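Local coordinates for protein pyocin sheath PA0622 (PDB 6PYT) that forms the contractile sheath around the tube of the R2 pyocin, a bactericidal nanomachine, modelled here in its precontracted state, at residues Y73-Q77 with G206-W210; S175-F179 with W278-V284; V181-V187 with A198-A204; I294-H298 with G317-F321. All blocks are in the same frame, centred on the assembly; numbering follows the deposited sequence.

Interaction 1: residues Y73-Q77 with G206-W210; sequences YNRAQ and GLFAW
This is a helix-to-strand packing contact in the α/β part of the sheath subunit, where helix 201-214 lies against strand 76-86. The 73-77 segment first runs off the end of helix 64-73. N74 hydrogen-bonds K52 and T18. At R75 (-118/-39) the chain turns, with CA 5.6 Å from CA of G206. Its side chain is t at chi1 and p at chi2. CG of R75 passes 3.7 Å from O of G206 and 4.0 Å from CA of L207. A76 is extended (-141/143), its CA 5.2 Å from CA of W210. CB of A76 rests 3.6 Å from O of G206 and 4.1 Å from CB of W210. Backbone hydrogen bonds tie Q77 to L21. W210 is t at chi1, so its indole reaches over R75. The guanidinium lies flat on it, planes at 18°. This is a cation-pi stack: CZ of R75 sits 3.6 Å from the centroid of the W210 six-membered ring.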
loop_
_atom_site.group_PDB
_atom_site.type_symbol
_atom_site.label_atom_id
_atom_site.label_comp_id
_atom_site.label_asym_id
_atom_site.label_seq_id
_atom_site.Cartn_x
_atom_site.Cartn_y
_atom_site.Cartn_z
ATOM N N TYR B 73 -37.537 -27.321 37.863
ATOM C CA TYR B 73 -36.687 -27.679 36.739
ATOM C C TYR B 73 -37.138 -27.071 35.420
ATOM O O TYR B 73 -36.381 -27.129 34.448
ATOM C CB TYR B 73 -36.627 -29.198 36.644
ATOM C CG TYR B 73 -35.784 -29.807 37.729
ATOM C CD1 TYR B 73 -34.704 -29.122 38.242
ATOM C CD2 TYR B 73 -36.115 -31.027 38.294
ATOM C CE1 TYR B 73 -33.939 -29.654 39.233
ATOM C CE2 TYR B 73 -35.360 -31.561 39.310
ATOM C CZ TYR B 73 -34.268 -30.873 39.765
ATOM O OH TYR B 73 -33.499 -31.392 40.772
ATOM N N ASN B 74 -38.330 -26.486 35.355
ATOM C CA ASN B 74 -38.709 -25.734 34.170
ATOM C C ASN B 74 -38.045 -24.371 34.111
ATOM O O ASN B 74 -38.051 -23.742 33.049
ATOM C CB ASN B 74 -40.222 -25.547 34.107
ATOM C CG ASN B 74 -40.957 -26.840 33.872
ATOM O OD1 ASN B 74 -40.492 -27.706 33.138
ATOM N ND2 ASN B 74 -42.124 -26.972 34.483
ATOM N N ARG B 75 -37.479 -23.904 35.213
ATOM C CA ARG B 75 -36.867 -22.588 35.250
ATOM C C ARG B 75 -35.382 -22.626 35.551
ATOM O O ARG B 75 -34.618 -21.875 34.943
ATOM C CB ARG B 75 -37.595 -21.717 36.274
ATOM C CG ARG B 75 -37.160 -20.274 36.284
ATOM C CD ARG B 75 -37.254 -19.696 34.893
ATOM N NE ARG B 75 -37.126 -18.259 34.854
ATOM C CZ ARG B 75 -36.792 -17.578 33.769
ATOM N NH1 ARG B 75 -36.486 -18.225 32.653
ATOM N NH2 ARG B 75 -36.730 -16.265 33.799
ATOM N N ALA B 76 -34.943 -23.495 36.450
ATOM C CA ALA B 76 -33.534 -23.589 36.785
ATOM C C ALA B 76 -33.163 -25.043 36.982
ATOM O O ALA B 76 -33.950 -25.824 37.515
ATOM C CB ALA B 76 -33.209 -22.790 38.047
ATOM N N GLN B 77 -31.959 -25.404 36.554
ATOM C CA GLN B 77 -31.432 -26.746 36.777
ATOM C C GLN B 77 -30.755 -26.765 38.148
ATOM O O GLN B 77 -29.535 -26.827 38.294
ATOM C CB GLN B 77 -30.481 -27.132 35.653
ATOM C CG GLN B 77 -30.065 -28.587 35.623
ATOM C CD GLN B 77 -29.105 -28.880 34.492
ATOM O OE1 GLN B 77 -28.720 -27.982 33.744
ATOM N NE2 GLN B 77 -28.707 -30.136 34.363
ATOM N N GLY B 206 -37.979 -21.850 42.039
ATOM C CA GLY B 206 -37.193 -22.081 40.842
ATOM C C GLY B 206 -36.732 -20.792 40.204
ATOM O O GLY B 206 -35.656 -20.740 39.610
ATOM N N LEU B 207 -37.531 -19.740 40.328
ATOM C CA LEU B 207 -37.162 -18.422 39.837
ATOM C C LEU B 207 -36.255 -17.690 40.806
ATOM O O LEU B 207 -35.467 -16.834 40.394
ATOM C CB LEU B 207 -38.435 -17.624 39.572
ATOM C CG LEU B 207 -38.414 -16.177 39.122
ATOM C CD1 LEU B 207 -39.445 -16.027 38.103
ATOM C CD2 LEU B 207 -38.818 -15.348 40.283
ATOM N N PHE B 208 -36.354 -18.015 42.091
ATOM C CA PHE B 208 -35.503 -17.394 43.087
ATOM C C PHE B 208 -34.072 -17.868 42.913
ATOM O O PHE B 208 -33.130 -17.101 43.120
ATOM C CB PHE B 208 -36.011 -17.765 44.470
ATOM C CG PHE B 208 -35.886 -16.685 45.485
ATOM C CD1 PHE B 208 -36.943 -15.823 45.699
ATOM C CD2 PHE B 208 -34.734 -16.512 46.208
ATOM C CE1 PHE B 208 -36.859 -14.841 46.646
ATOM C CE2 PHE B 208 -34.643 -15.511 47.149
ATOM C CZ PHE B 208 -35.710 -14.676 47.359
ATOM N N ALA B 209 -33.905 -19.124 42.499
ATOM C CA ALA B 209 -32.602 -19.718 42.243
ATOM C C ALA B 209 -32.102 -19.433 40.839
ATOM O O ALA B 209 -30.893 -19.493 40.599
ATOM C CB ALA B 209 -32.675 -21.226 42.460
ATOM N N TRP B 210 -33.009 -19.150 39.907
ATOM C CA TRP B 210 -32.611 -18.757 38.564
ATOM C C TRP B 210 -31.991 -17.371 38.554
ATOM O O TRP B 210 -31.096 -17.097 37.751
ATOM C CB TRP B 210 -33.823 -18.780 37.646
ATOM C CG TRP B 210 -33.509 -18.416 36.253
ATOM C CD1 TRP B 210 -32.931 -19.205 35.317
ATOM C CD2 TRP B 210 -33.673 -17.134 35.658
ATOM N NE1 TRP B 210 -32.771 -18.510 34.151
ATOM C CE2 TRP B 210 -33.216 -17.230 34.339
ATOM C CE3 TRP B 210 -34.182 -15.916 36.107
ATOM C CZ2 TRP B 210 -33.251 -16.160 33.465
ATOM C CZ3 TRP B 210 -34.216 -14.857 35.237
ATOM C CH2 TRP B 210 -33.751 -14.979 33.933
#

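Interaction 2: residues S175-F179 with W278-V284; sequences SKRLF and WAFVTRV
Residues 175-178 form a type I beta turn, with K176 at -68/-36 and R177 at -89/11. The chain then extends through L178 and F179 into strand 178-181. A279 lies in a loop before the N-cap residue F280 (-88/147), and helix 281-295 starts at V281. N of V284 bonds O of F280 at 3.3 Å. The CA atoms of K176 and W278 are 6.5 Å apart, those of F179 and V281 7.9 Å. K176 is t, t, p, t, which lays its chain over one face of the W278 indole (chi1 m). CD of K176 is 3.5 Å from CG of W278 and makes a CH-pi contact. NZ of K176 is 4.4 Å from the centroid of the W278 five-membered ring, a cation-pi contact. V284 (t) puts CG2 3.7 Å from CG of K176 and CG1 3.8 Å from CD of R177. F179 (t) brings CD1 to 3.5 Å from CG1 of V281 (m). The contact packs strand 178-181 of the central mixed sheet against helix 281-295, the first helix of the C-terminal region. No hydrogen bond crosses between the segments. Apolar packing and the lysine-tryptophan contact therefore join them.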
loop_
_atom_site.group_PDB
_atom_site.type_symbol
_atom_site.label_atom_id
_atom_site.label_comp_id
_atom_site.label_asym_id
_atom_site.label_seq_id
_atom_site.Cartn_x
_atom_site.Cartn_y
_atom_site.Cartn_z
ATOM N N SER B 175 -41.792 -12.084 60.423
ATOM C CA SER B 175 -40.461 -12.666 60.368
ATOM C C SER B 175 -39.716 -12.269 59.105
ATOM O O SER B 175 -40.288 -12.216 58.017
ATOM C CB SER B 175 -40.517 -14.182 60.440
ATOM O OG SER B 175 -39.210 -14.717 60.342
ATOM N N LYS B 176 -38.417 -12.052 59.270
ATOM C CA LYS B 176 -37.557 -11.575 58.197
ATOM C C LYS B 176 -37.389 -12.613 57.093
ATOM O O LYS B 176 -37.328 -12.261 55.912
ATOM C CB LYS B 176 -36.211 -11.195 58.805
ATOM C CG LYS B 176 -35.144 -10.773 57.853
ATOM C CD LYS B 176 -33.945 -10.317 58.639
ATOM C CE LYS B 176 -33.281 -11.466 59.336
ATOM N NZ LYS B 176 -32.057 -11.030 60.035
ATOM N N ARG B 177 -37.341 -13.890 57.450
ATOM C CA ARG B 177 -36.976 -14.943 56.515
ATOM C C ARG B 177 -38.162 -15.523 55.759
ATOM O O ARG B 177 -38.009 -16.558 55.107
ATOM C CB ARG B 177 -36.254 -16.076 57.248
ATOM C CG ARG B 177 -35.058 -15.643 58.056
ATOM C CD ARG B 177 -34.039 -14.976 57.173
ATOM N NE ARG B 177 -32.898 -14.501 57.938
ATOM C CZ ARG B 177 -31.699 -15.062 57.928
ATOM N NH1 ARG B 177 -31.456 -16.089 57.134
ATOM N NH2 ARG B 177 -30.726 -14.554 58.669
ATOM N N LEU B 178 -39.332 -14.900 55.826
ATOM C CA LEU B 178 -40.531 -15.428 55.194
ATOM C C LEU B 178 -40.885 -14.611 53.962
ATOM O O LEU B 178 -40.767 -13.385 53.962
ATOM C CB LEU B 178 -41.705 -15.443 56.171
ATOM C CG LEU B 178 -41.530 -16.418 57.331
ATOM C CD1 LEU B 178 -42.683 -16.325 58.277
ATOM C CD2 LEU B 178 -41.388 -17.831 56.822
ATOM N N PHE B 179 -41.331 -15.299 52.919
ATOM C CA PHE B 179 -41.627 -14.674 51.633
ATOM C C PHE B 179 -42.890 -15.336 51.101
ATOM O O PHE B 179 -42.830 -16.436 50.553
ATOM C CB PHE B 179 -40.463 -14.844 50.672
ATOM C CG PHE B 179 -40.660 -14.181 49.352
ATOM C CD1 PHE B 179 -40.539 -12.817 49.233
ATOM C CD2 PHE B 179 -40.952 -14.920 48.226
ATOM C CE1 PHE B 179 -40.695 -12.198 48.026
ATOM C CE2 PHE B 179 -41.120 -14.302 47.013
ATOM C CZ PHE B 179 -40.985 -12.939 46.918
ATOM N N TRP B 278 -35.239 -4.427 57.272
ATOM C CA TRP B 278 -35.215 -5.710 56.588
ATOM C C TRP B 278 -36.442 -5.899 55.714
ATOM O O TRP B 278 -37.053 -6.960 55.706
ATOM C CB TRP B 278 -35.104 -6.861 57.578
ATOM C CG TRP B 278 -33.824 -6.879 58.294
ATOM C CD1 TRP B 278 -33.617 -6.596 59.602
ATOM C CD2 TRP B 278 -32.542 -7.153 57.730
ATOM N NE1 TRP B 278 -32.288 -6.713 59.902
ATOM C CE2 TRP B 278 -31.604 -7.045 58.762
ATOM C CE3 TRP B 278 -32.098 -7.493 56.452
ATOM C CZ2 TRP B 278 -30.251 -7.257 58.558
ATOM C CZ3 TRP B 278 -30.758 -7.705 56.255
ATOM C CH2 TRP B 278 -29.849 -7.588 57.301
ATOM N N ALA B 279 -36.818 -4.865 54.970
ATOM C CA ALA B 279 -38.044 -4.926 54.186
ATOM C C ALA B 279 -37.872 -5.772 52.932
ATOM O O ALA B 279 -38.711 -6.624 52.633
ATOM C CB ALA B 279 -38.502 -3.516 53.823
ATOM N N PHE B 280 -36.797 -5.555 52.189
ATOM C CA PHE B 280 -36.620 -6.205 50.903
ATOM C C PHE B 280 -35.932 -7.547 51.067
ATOM O O PHE B 280 -35.067 -7.716 51.927
ATOM C CB PHE B 280 -35.785 -5.337 49.969
ATOM C CG PHE B 280 -36.376 -3.990 49.710
ATOM C CD1 PHE B 280 -37.466 -3.852 48.879
ATOM C CD2 PHE B 280 -35.820 -2.860 50.275
ATOM C CE1 PHE B 280 -38.007 -2.613 48.634
ATOM C CE2 PHE B 280 -36.356 -1.612 50.030
ATOM C CZ PHE B 280 -37.453 -1.492 49.208
ATOM N N VAL B 281 -36.296 -8.497 50.202
ATOM C CA VAL B 281 -35.572 -9.758 50.173
ATOM C C VAL B 281 -34.188 -9.590 49.591
ATOM O O VAL B 281 -33.335 -10.446 49.813
ATOM C CB VAL B 281 -36.320 -10.841 49.387
ATOM C CG1 VAL B 281 -37.547 -11.206 50.104
ATOM C CG2 VAL B 281 -36.657 -10.357 48.001
ATOM N N THR B 282 -33.958 -8.525 48.823
ATOM C CA THR B 282 -32.610 -8.157 48.420
ATOM C C THR B 282 -31.713 -7.938 49.631
ATOM O O THR B 282 -30.603 -8.471 49.683
ATOM C CB THR B 282 -32.671 -6.908 47.544
ATOM O OG1 THR B 282 -33.243 -7.248 46.277
ATOM C CG2 THR B 282 -31.307 -6.277 47.356
ATOM N N ARG B 283 -32.206 -7.213 50.638
ATOM C CA ARG B 283 -31.458 -7.002 51.874
ATOM C C ARG B 283 -31.233 -8.301 52.629
ATOM O O ARG B 283 -30.156 -8.519 53.189
ATOM C CB ARG B 283 -32.200 -6.006 52.757
ATOM C CG ARG B 283 -32.233 -4.615 52.193
ATOM C CD ARG B 283 -30.904 -3.975 52.396
ATOM N NE ARG B 283 -30.679 -3.786 53.814
ATOM C CZ ARG B 283 -31.009 -2.684 54.476
ATOM N NH1 ARG B 283 -31.558 -1.663 53.833
ATOM N NH2 ARG B 283 -30.775 -2.595 55.775
ATOM N N VAL B 284 -32.228 -9.180 52.642
ATOM C CA VAL B 284 -32.116 -10.398 53.429
ATOM C C VAL B 284 -31.244 -11.421 52.715
ATOM O O VAL B 284 -30.441 -12.109 53.348
ATOM C CB VAL B 284 -33.519 -10.942 53.733
ATOM C CG1 VAL B 284 -33.449 -12.159 54.622
ATOM C CG2 VAL B 284 -34.358 -9.862 54.366
#

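Interaction 3: residues V181-V187 with A198-A204; sequences VDPGVQV and APASAYA
A two-stranded antiparallel hairpin, 185-189 with 194-198, is joined here to the first turn of helix 201-214 in the subtilisin-like region. D182, P183 and G184 lead to V185, which pairs with A198 as an antiparallel hydrogen-bonded pair, CA atoms 4.8 Å apart. N of V185 donates to O of A198 at 2.7 Å. The return bond from N of A198 to O of V185, 2.6 Å, is weak in angle. After A198 (-153/143), P199 and A200 turn the chain into the helix, A200 with positive phi (64/4). V185 is near t (chi1 153°). Its CG1 lies 3.8 Å from CB of A198, and its CG2 lies 3.7 Å from CB of A200. Y203, m at chi1, sets its ring against V185 and V187. V187 is p, which sets its CG1 4.0 Å from CB of A198 and 3.8 Å from OH of Y203. V181 (t) packs CG2 4.0 Å from CB of A204. G184 passes close to the turn, its CA 3.3 Å from O of A198. An off-centre CH-pi contact places CG1 of V185 4.1 Å from the centroid of the Y203 ring and 3.6 Å from its CE2.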
loop_
_atom_site.group_PDB
_atom_site.type_symbol
_atom_site.label_atom_id
_atom_site.label_comp_id
_atom_site.label_asym_id
_atom_site.label_seq_id
_atom_site.Cartn_x
_atom_site.Cartn_y
_atom_site.Cartn_z
ATOM N N VAL B 181 -46.028 -15.976 48.693
ATOM C CA VAL B 181 -46.559 -15.815 47.345
ATOM C C VAL B 181 -47.969 -16.383 47.378
ATOM O O VAL B 181 -48.150 -17.604 47.341
ATOM C CB VAL B 181 -45.703 -16.520 46.291
ATOM C CG1 VAL B 181 -46.319 -16.353 44.921
ATOM C CG2 VAL B 181 -44.303 -15.979 46.307
ATOM N N ASP B 182 -48.975 -15.519 47.457
ATOM C CA ASP B 182 -50.318 -16.051 47.679
ATOM C C ASP B 182 -51.032 -16.706 46.493
ATOM O O ASP B 182 -51.544 -17.819 46.685
ATOM C CB ASP B 182 -51.248 -14.989 48.259
ATOM N N PRO B 183 -51.154 -16.098 45.299
ATOM C CA PRO B 183 -52.029 -16.707 44.285
ATOM C C PRO B 183 -51.412 -17.971 43.712
ATOM O O PRO B 183 -50.235 -17.999 43.351
ATOM C CB PRO B 183 -52.154 -15.616 43.218
ATOM C CG PRO B 183 -51.710 -14.388 43.884
ATOM C CD PRO B 183 -50.632 -14.821 44.781
ATOM N N GLY B 184 -52.208 -19.029 43.677
ATOM C CA GLY B 184 -51.732 -20.283 43.152
ATOM C C GLY B 184 -51.560 -20.241 41.651
ATOM O O GLY B 184 -52.100 -19.392 40.949
ATOM N N VAL B 185 -50.787 -21.158 41.174
ATOM C CA VAL B 185 -50.533 -21.342 39.755
ATOM C C VAL B 185 -51.570 -22.290 39.172
ATOM O O VAL B 185 -51.913 -23.310 39.776
ATOM C CB VAL B 185 -49.093 -21.850 39.556
ATOM C CG1 VAL B 185 -48.951 -22.659 38.307
ATOM C CG2 VAL B 185 -48.159 -20.668 39.480
ATOM N N GLN B 186 -52.095 -21.937 38.006
ATOM C CA GLN B 186 -52.991 -22.784 37.237
ATOM C C GLN B 186 -52.188 -23.303 36.048
ATOM O O GLN B 186 -51.959 -22.574 35.082
ATOM C CB GLN B 186 -54.207 -21.974 36.811
ATOM C CG GLN B 186 -55.368 -22.756 36.298
ATOM C CD GLN B 186 -56.527 -21.848 35.969
ATOM O OE1 GLN B 186 -56.395 -20.628 36.015
ATOM N NE2 GLN B 186 -57.680 -22.435 35.666
ATOM N N VAL B 187 -51.744 -24.554 36.121
ATOM C CA VAL B 187 -50.855 -25.146 35.126
ATOM C C VAL B 187 -51.612 -26.217 34.345
ATOM O O VAL B 187 -52.423 -26.960 34.907
ATOM C CB VAL B 187 -49.573 -25.693 35.800
ATOM C CG1 VAL B 187 -49.894 -26.691 36.893
ATOM C CG2 VAL B 187 -48.623 -26.309 34.797
ATOM N N ALA B 198 -51.833 -25.435 41.219
ATOM C CA ALA B 198 -50.510 -25.652 41.765
ATOM C C ALA B 198 -50.288 -24.563 42.798
ATOM O O ALA B 198 -50.730 -23.427 42.586
ATOM C CB ALA B 198 -49.422 -25.601 40.691
ATOM N N PRO B 199 -49.621 -24.863 43.913
ATOM C CA PRO B 199 -49.554 -23.903 45.021
ATOM C C PRO B 199 -48.540 -22.781 44.862
ATOM O O PRO B 199 -48.377 -22.002 45.809
ATOM C CB PRO B 199 -49.191 -24.797 46.209
ATOM C CG PRO B 199 -48.473 -25.913 45.617
ATOM C CD PRO B 199 -49.104 -26.182 44.305
ATOM N N ALA B 200 -47.820 -22.710 43.738
ATOM C CA ALA B 200 -46.973 -21.584 43.323
ATOM C C ALA B 200 -45.776 -21.271 44.216
ATOM O O ALA B 200 -45.058 -20.302 43.960
ATOM C CB ALA B 200 -47.807 -20.309 43.169
ATOM N N SER B 201 -45.530 -22.070 45.251
ATOM C CA SER B 201 -44.338 -21.856 46.058
ATOM C C SER B 201 -43.108 -22.410 45.367
ATOM O O SER B 201 -42.026 -21.825 45.452
ATOM C CB SER B 201 -44.498 -22.506 47.424
ATOM O OG SER B 201 -45.548 -21.921 48.142
ATOM N N ALA B 202 -43.258 -23.539 44.678
ATOM C CA ALA B 202 -42.126 -24.123 43.976
ATOM C C ALA B 202 -41.785 -23.345 42.716
ATOM O O ALA B 202 -40.634 -23.362 42.277
ATOM C CB ALA B 202 -42.422 -25.579 43.644
ATOM N N TYR B 203 -42.765 -22.664 42.121
ATOM C CA TYR B 203 -42.482 -21.822 40.966
ATOM C C TYR B 203 -41.744 -20.559 41.367
ATOM O O TYR B 203 -40.982 -20.007 40.567
ATOM C CB TYR B 203 -43.776 -21.465 40.248
ATOM C CG TYR B 203 -44.449 -22.648 39.620
ATOM C CD1 TYR B 203 -44.054 -23.111 38.381
ATOM C CD2 TYR B 203 -45.468 -23.312 40.276
ATOM C CE1 TYR B 203 -44.664 -24.196 37.807
ATOM C CE2 TYR B 203 -46.080 -24.398 39.714
ATOM C CZ TYR B 203 -45.677 -24.834 38.479
ATOM O OH TYR B 203 -46.290 -25.920 37.912
ATOM N N ALA B 204 -41.967 -20.079 42.592
ATOM C CA ALA B 204 -41.170 -18.973 43.102
ATOM C C ALA B 204 -39.742 -19.414 43.376
ATOM O O ALA B 204 -38.795 -18.688 43.063
ATOM C CB ALA B 204 -41.800 -18.407 44.369
#

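Interaction 4: residues I294-H298 with G317-F321; sequences ILAGH and GLRAF
H298 lays its imidazole across the edge of the F321 phenyl ring. The pair is an offset edge-to-face stack, with the edge of F321 toward the face of H298. The centroids are 5.1 Å apart and the planes at 85°. NE2 of H298 is 3.4 Å from CD2 of F321 and makes a weak hydrogen bond of 3.0 Å to O of G317. G317 leaves room: a CB on it would clash with CE1 of H298. The backbone of 294-298 leaves helix 281-295 after L295. A296 (-76/88) is the centre of an inverse gamma turn, and G297 takes 147/-20, which would jam a side chain against the preceding carbonyl. N of H298 bonds O of L295 at 2.9 Å. The 317-321 segment is a stretch of helix 310-328. The contact thus joins two helices of the sheath C-terminal region, with CA of I294 6.5 Å from CA of F321 and CA of H298 7.9 Å from CA of G317. CG2 of I294 lies 3.7 Å from CD2 of L318, and its CD1 4.0 Å from CB of F321. R319 and A320 pack on basic side chains of a pyocin tube chain, and L318 packs on V336.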
loop_
_atom_site.group_PDB
_atom_site.type_symbol
_atom_site.label_atom_id
_atom_site.label_comp_id
_atom_site.label_asym_id
_atom_site.label_seq_id
_atom_site.Cartn_x
_atom_site.Cartn_y
_atom_site.Cartn_z
ATOM N N ILE B 294 -18.187 -15.410 52.348
ATOM C CA ILE B 294 -17.126 -15.081 53.295
ATOM C C ILE B 294 -16.727 -16.303 54.112
ATOM O O ILE B 294 -15.535 -16.582 54.284
ATOM C CB ILE B 294 -17.559 -13.902 54.187
ATOM C CG1 ILE B 294 -17.367 -12.587 53.439
ATOM C CG2 ILE B 294 -16.856 -13.898 55.532
ATOM C CD1 ILE B 294 -15.935 -12.320 53.087
ATOM N N LEU B 295 -17.707 -17.062 54.607
ATOM C CA LEU B 295 -17.384 -18.225 55.427
ATOM C C LEU B 295 -16.776 -19.336 54.586
ATOM O O LEU B 295 -15.684 -19.824 54.888
ATOM C CB LEU B 295 -18.623 -18.732 56.163
ATOM C CG LEU B 295 -19.287 -17.768 57.145
ATOM C CD1 LEU B 295 -20.468 -18.403 57.850
ATOM C CD2 LEU B 295 -18.304 -17.167 58.103
ATOM N N ALA B 296 -17.456 -19.742 53.520
ATOM C CA ALA B 296 -16.906 -20.748 52.616
ATOM C C ALA B 296 -15.857 -20.054 51.763
ATOM O O ALA B 296 -16.130 -19.562 50.669
ATOM C CB ALA B 296 -17.998 -21.387 51.772
ATOM N N GLY B 297 -14.632 -20.032 52.272
ATOM C CA GLY B 297 -13.580 -19.213 51.715
ATOM C C GLY B 297 -12.649 -18.751 52.809
ATOM O O GLY B 297 -11.506 -18.365 52.552
ATOM N N HIS B 298 -13.131 -18.798 54.043
ATOM C CA HIS B 298 -12.311 -18.595 55.231
ATOM C C HIS B 298 -12.528 -19.729 56.210
ATOM O O HIS B 298 -12.783 -19.531 57.396
ATOM C CB HIS B 298 -12.584 -17.253 55.888
ATOM C CG HIS B 298 -12.131 -16.096 55.063
ATOM N ND1 HIS B 298 -10.801 -15.845 54.818
ATOM C CD2 HIS B 298 -12.822 -15.116 54.439
ATOM C CE1 HIS B 298 -10.693 -14.770 54.061
ATOM N NE2 HIS B 298 -11.904 -14.305 53.821
ATOM N N GLY B 317 -7.694 -10.915 54.286
ATOM C CA GLY B 317 -8.420 -11.963 53.612
ATOM C C GLY B 317 -9.889 -11.629 53.504
ATOM O O GLY B 317 -10.523 -11.946 52.497
ATOM N N LEU B 318 -10.452 -11.009 54.543
ATOM C CA LEU B 318 -11.849 -10.595 54.474
ATOM C C LEU B 318 -12.043 -9.463 53.485
ATOM O O LEU B 318 -13.037 -9.448 52.761
ATOM C CB LEU B 318 -12.366 -10.175 55.844
ATOM C CG LEU B 318 -12.663 -11.243 56.879
ATOM C CD1 LEU B 318 -12.983 -10.596 58.199
ATOM C CD2 LEU B 318 -13.813 -12.033 56.390
ATOM N N ARG B 319 -11.106 -8.512 53.428
ATOM C CA ARG B 319 -11.212 -7.427 52.459
ATOM C C ARG B 319 -11.035 -7.922 51.031
ATOM O O ARG B 319 -11.593 -7.334 50.101
ATOM C CB ARG B 319 -10.181 -6.342 52.746
ATOM C CG ARG B 319 -10.387 -5.555 54.014
ATOM C CD ARG B 319 -9.367 -4.444 54.102
ATOM N NE ARG B 319 -9.495 -3.663 55.325
ATOM C CZ ARG B 319 -8.718 -3.805 56.389
ATOM N NH1 ARG B 319 -7.728 -4.676 56.369
ATOM N NH2 ARG B 319 -8.909 -3.056 57.459
ATOM N N ALA B 320 -10.276 -8.996 50.834
ATOM C CA ALA B 320 -10.030 -9.489 49.487
ATOM C C ALA B 320 -11.222 -10.256 48.940
ATOM O O ALA B 320 -11.525 -10.165 47.747
ATOM C CB ALA B 320 -8.791 -10.370 49.474
ATOM N N PHE B 321 -11.908 -11.017 49.784
ATOM C CA PHE B 321 -13.135 -11.692 49.389
ATOM C C PHE B 321 -14.356 -10.807 49.534
ATOM O O PHE B 321 -15.478 -11.314 49.506
ATOM C CB PHE B 321 -13.318 -12.981 50.191
ATOM C CG PHE B 321 -12.382 -14.076 49.778
ATOM C CD1 PHE B 321 -12.668 -14.864 48.673
ATOM C CD2 PHE B 321 -11.204 -14.302 50.472
ATOM C CE1 PHE B 321 -11.802 -15.872 48.274
ATOM C CE2 PHE B 321 -10.330 -15.306 50.081
ATOM C CZ PHE B 321 -10.629 -16.094 48.980
#

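Interactions 1 and 3 share helix 201-214 and follow directly along it, with centres 14 Å apart; interaction 3 is nested inside the chain loop closed by interaction 1. Interactions 1 and 2 reach the same central sheet. Their segments alternate along the chain, and their nearest atoms are about 4 Å apart without touching. Interactions 2 and 3 adjoin in sequence through strand 178-181. Interactions 2 and 4 both use helix 281-295, with centres 24 Å apart. That helix leads from the central sheet to the region facing the tube. Interactions 3 and 4 lie on opposite sides of the chain's centre, their own centres 37 Å apart.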